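PDB 4DRS: pyruvate kinase from Cryptosporidium parvum, which probably catalyses the last step of glycolysis, phosphoryl transfer from phosphoenolpyruvate to ADP, giving pyruvate and ATP. Local coordinates for residues A[235-240]-A[271-276]. Residues are numbered along the deposited sequence; the frame is centred on the assembly and turned at random.
Sequences LSFVQN and IENLEG
Glu272 lies across one face of the Phe237 ring, the two side chains crossing at about a right angle. Its CB sits 4.0 Å from the ring centroid, nearly on the normal, a CH-pi contact for which phenylalanine offers a flat face. The extended chain then carries the carboxylate over the far rim, where CD is 3.8 Å from Phe237 CE2, and brings OE2 back to accept from Phe237 N at 2.8 Å. That bond reaches OE2 on its anti side, 33° out of the carboxylate plane. Glutamate suits the place because its CB packs on the ring while its carboxylate meets the loop backbone.

Asn273 is the N-cap residue of the helix beginning at Leu274. With CG between the backbone N and the carbonyl carbon (chi1 67°), its short side chain brings OD1 back to accept from Gly276 N at 3.1 Å. ND2, at the edge of the Phe237 ring, gives a hydrogen to a lone pair of Gln239 OE1, placed 2.8 Å away by the extended glutamine chain. A water accepts from Glu272 N, 2.7 Å away, and lies within hydrogen-bonding distance of Val238 O and Asn273 OD1.

The contact joins the loops after neighbouring strands 232-235 and 266-271, at the C-terminal mouth of the TIM barrel, where this fold places its active site; Ser236 lies near the ADP-binding Arg74 and Asn76.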
ATOM      1  N   LEU A 235     -31.962  11.912  21.831  1.00 33.07           N
ATOM      2  CA  LEU A 235     -32.527  11.059  22.862  1.00 34.41           C
ATOM      3  C   LEU A 235     -31.485  10.810  23.957  1.00 35.02           C
ATOM      4  O   LEU A 235     -30.477  10.131  23.723  1.00 35.51           O
ATOM      5  CB  LEU A 235     -32.991   9.751  22.220  1.00 34.87           C
ATOM      6  CG  LEU A 235     -34.255   9.049  22.698  1.00 36.45           C
ATOM      7  CD1 LEU A 235     -35.468   9.964  22.610  1.00 36.79           C
ATOM      8  CD2 LEU A 235     -34.469   7.784  21.872  1.00 36.80           C
ATOM      9  N   SER A 236     -31.718  11.380  25.137  1.00 35.08           N
ATOM     10  CA  SER A 236     -30.760  11.279  26.249  1.00 36.22           C
ATOM     11  C   SER A 236     -30.702   9.890  26.884  1.00 36.54           C
ATOM     12  O   SER A 236     -31.731   9.235  27.059  1.00 36.69           O
ATOM     13  CB  SER A 236     -31.059  12.324  27.331  1.00 36.33           C
ATOM     14  OG  SER A 236     -30.864  13.636  26.845  1.00 35.66           O
ATOM     15  N   PHE A 237     -29.488   9.465  27.234  1.00 37.19           N
ATOM     16  CA  PHE A 237     -29.232   8.203  27.955  1.00 38.84           C
ATOM     17  C   PHE A 237     -29.808   6.941  27.307  1.00 39.33           C
ATOM     18  O   PHE A 237     -30.358   6.088  27.999  1.00 40.20           O
ATOM     19  CB  PHE A 237     -29.704   8.293  29.421  1.00 39.52           C
ATOM     20  CG  PHE A 237     -28.809   9.122  30.301  1.00 40.70           C
ATOM     21  CD1 PHE A 237     -27.754   8.532  31.001  1.00 41.19           C
ATOM     22  CD2 PHE A 237     -29.022  10.492  30.440  1.00 40.73           C
ATOM     23  CE1 PHE A 237     -26.926   9.294  31.812  1.00 41.71           C
ATOM     24  CE2 PHE A 237     -28.200  11.257  31.250  1.00 41.32           C
ATOM     25  CZ  PHE A 237     -27.145  10.658  31.934  1.00 42.36           C
ATOM     26  N   VAL A 238     -29.684   6.823  25.989  1.00 39.78           N
ATOM     27  CA  VAL A 238     -30.079   5.596  25.293  1.00 40.65           C
ATOM     28  C   VAL A 238     -29.158   4.464  25.740  1.00 42.30           C
ATOM     29  O   VAL A 238     -27.950   4.664  25.879  1.00 42.24           O
ATOM     30  CB  VAL A 238     -30.040   5.773  23.761  1.00 39.65           C
ATOM     31  CG1 VAL A 238     -30.314   4.458  23.043  1.00 39.53           C
ATOM     32  CG2 VAL A 238     -31.058   6.821  23.338  1.00 39.75           C
ATOM     33  N   GLN A 239     -29.732   3.287  25.977  1.00 44.73           N
ATOM     34  CA  GLN A 239     -28.980   2.163  26.538  1.00 46.66           C
ATOM     35  C   GLN A 239     -29.054   0.882  25.708  1.00 47.86           C
ATOM     36  O   GLN A 239     -28.226  -0.015  25.877  1.00 48.59           O
ATOM     37  CB  GLN A 239     -29.428   1.898  27.972  1.00 48.55           C
ATOM     38  CG  GLN A 239     -29.088   3.039  28.919  1.00 50.91           C
ATOM     39  CD  GLN A 239     -29.538   2.800  30.350  1.00 52.95           C
ATOM     40  OE1 GLN A 239     -29.030   3.437  31.276  1.00 53.96           O
ATOM     41  NE2 GLN A 239     -30.491   1.888  30.542  1.00 52.73           N
ATOM     42  N   ASN A 240     -30.046   0.802  24.821  1.00 48.18           N
ATOM     43  CA  ASN A 240     -30.193  -0.325  23.897  1.00 48.89           C
ATOM     44  C   ASN A 240     -31.110   0.035  22.737  1.00 48.09           C
ATOM     45  O   ASN A 240     -31.793   1.058  22.780  1.00 47.68           O
ATOM     46  CB  ASN A 240     -30.714  -1.566  24.627  1.00 51.61           C
ATOM     47  CG  ASN A 240     -31.806  -1.237  25.622  1.00 52.91           C
ATOM     48  OD1 ASN A 240     -32.879  -0.760  25.251  1.00 53.70           O
ATOM     49  ND2 ASN A 240     -31.532  -1.478  26.898  1.00 53.68           N
ATOM     50  N   ILE A 271     -25.045   8.535  23.604  1.00 38.08           N
ATOM     51  CA  ILE A 271     -24.323   7.570  24.408  1.00 38.47           C
ATOM     52  C   ILE A 271     -23.713   8.333  25.576  1.00 40.27           C
ATOM     53  O   ILE A 271     -22.787   9.127  25.398  1.00 42.25           O
ATOM     54  CB  ILE A 271     -23.244   6.840  23.579  1.00 38.19           C
ATOM     55  CG1 ILE A 271     -23.840   6.287  22.269  1.00 37.01           C
ATOM     56  CG2 ILE A 271     -22.566   5.747  24.405  1.00 37.86           C
ATOM     57  CD1 ILE A 271     -25.025   5.358  22.442  1.00 36.37           C
ATOM     58  N   GLU A 272     -24.258   8.103  26.763  1.00 41.62           N
ATOM     59  CA  GLU A 272     -23.927   8.892  27.947  1.00 43.20           C
ATOM     60  C   GLU A 272     -23.549   8.023  29.147  1.00 43.85           C
ATOM     61  O   GLU A 272     -23.320   8.540  30.241  1.00 44.22           O
ATOM     62  CB  GLU A 272     -25.120   9.769  28.347  1.00 44.50           C
ATOM     63  CG  GLU A 272     -25.470  10.867  27.366  1.00 44.30           C
ATOM     64  CD  GLU A 272     -26.540  11.789  27.902  1.00 45.20           C
ATOM     65  OE1 GLU A 272     -26.219  12.673  28.731  1.00 46.07           O
ATOM     66  OE2 GLU A 272     -27.705  11.632  27.485  1.00 45.39           O
ATOM     67  N   ASN A 273     -23.511   6.708  28.950  1.00 43.47           N
ATOM     68  CA  ASN A 273     -23.135   5.788  30.022  1.00 44.82           C
ATOM     69  C   ASN A 273     -22.614   4.447  29.517  1.00 45.23           C
ATOM     70  O   ASN A 273     -22.625   4.186  28.308  1.00 44.94           O
ATOM     71  CB  ASN A 273     -24.288   5.598  31.029  1.00 44.93           C
ATOM     72  CG  ASN A 273     -25.496   4.889  30.438  1.00 43.96           C
ATOM     73  OD1 ASN A 273     -25.457   4.338  29.336  1.00 42.84           O
ATOM     74  ND2 ASN A 273     -26.586   4.894  31.191  1.00 44.68           N
ATOM     75  N   LEU A 274     -22.172   3.608  30.452  1.00 46.52           N
ATOM     76  CA  LEU A 274     -21.534   2.330  30.134  1.00 47.42           C
ATOM     77  C   LEU A 274     -22.448   1.395  29.342  1.00 47.45           C
ATOM     78  O   LEU A 274     -22.003   0.768  28.377  1.00 47.73           O
ATOM     79  CB  LEU A 274     -21.007   1.647  31.410  1.00 48.08           C
ATOM     80  CG  LEU A 274     -20.181   0.356  31.287  1.00 49.09           C
ATOM     81  CD1 LEU A 274     -18.989   0.517  30.345  1.00 48.38           C
ATOM     82  CD2 LEU A 274     -19.716  -0.123  32.658  1.00 49.63           C
ATOM     83  N   GLU A 275     -23.718   1.315  29.742  1.00 48.00           N
ATOM     84  CA  GLU A 275     -24.700   0.487  29.037  1.00 49.50           C
ATOM     85  C   GLU A 275     -24.768   0.833  27.555  1.00 47.61           C
ATOM     86  O   GLU A 275     -24.681  -0.052  26.697  1.00 47.47           O
ATOM     87  CB  GLU A 275     -26.088   0.605  29.674  1.00 53.06           C
ATOM     88  CG  GLU A 275     -26.435  -0.518  30.641  1.00 57.92           C
ATOM     89  CD  GLU A 275     -26.613  -1.862  29.948  1.00 61.77           C
ATOM     90  OE1 GLU A 275     -27.464  -1.962  29.034  1.00 65.08           O
ATOM     91  OE2 GLU A 275     -25.910  -2.824  30.324  1.00 63.04           O
ATOM     92  N   GLY A 276     -24.909   2.124  27.266  1.00 45.77           N
ATOM     93  CA  GLY A 276     -24.907   2.625  25.897  1.00 44.35           C
ATOM     94  C   GLY A 276     -23.663   2.242  25.119  1.00 43.59           C
ATOM     95  O   GLY A 276     -23.755   1.888  23.943  1.00 43.59           O
TER
HETATM   96  O   HOH W   1     -26.216   6.266  27.204  1.00 32.91           O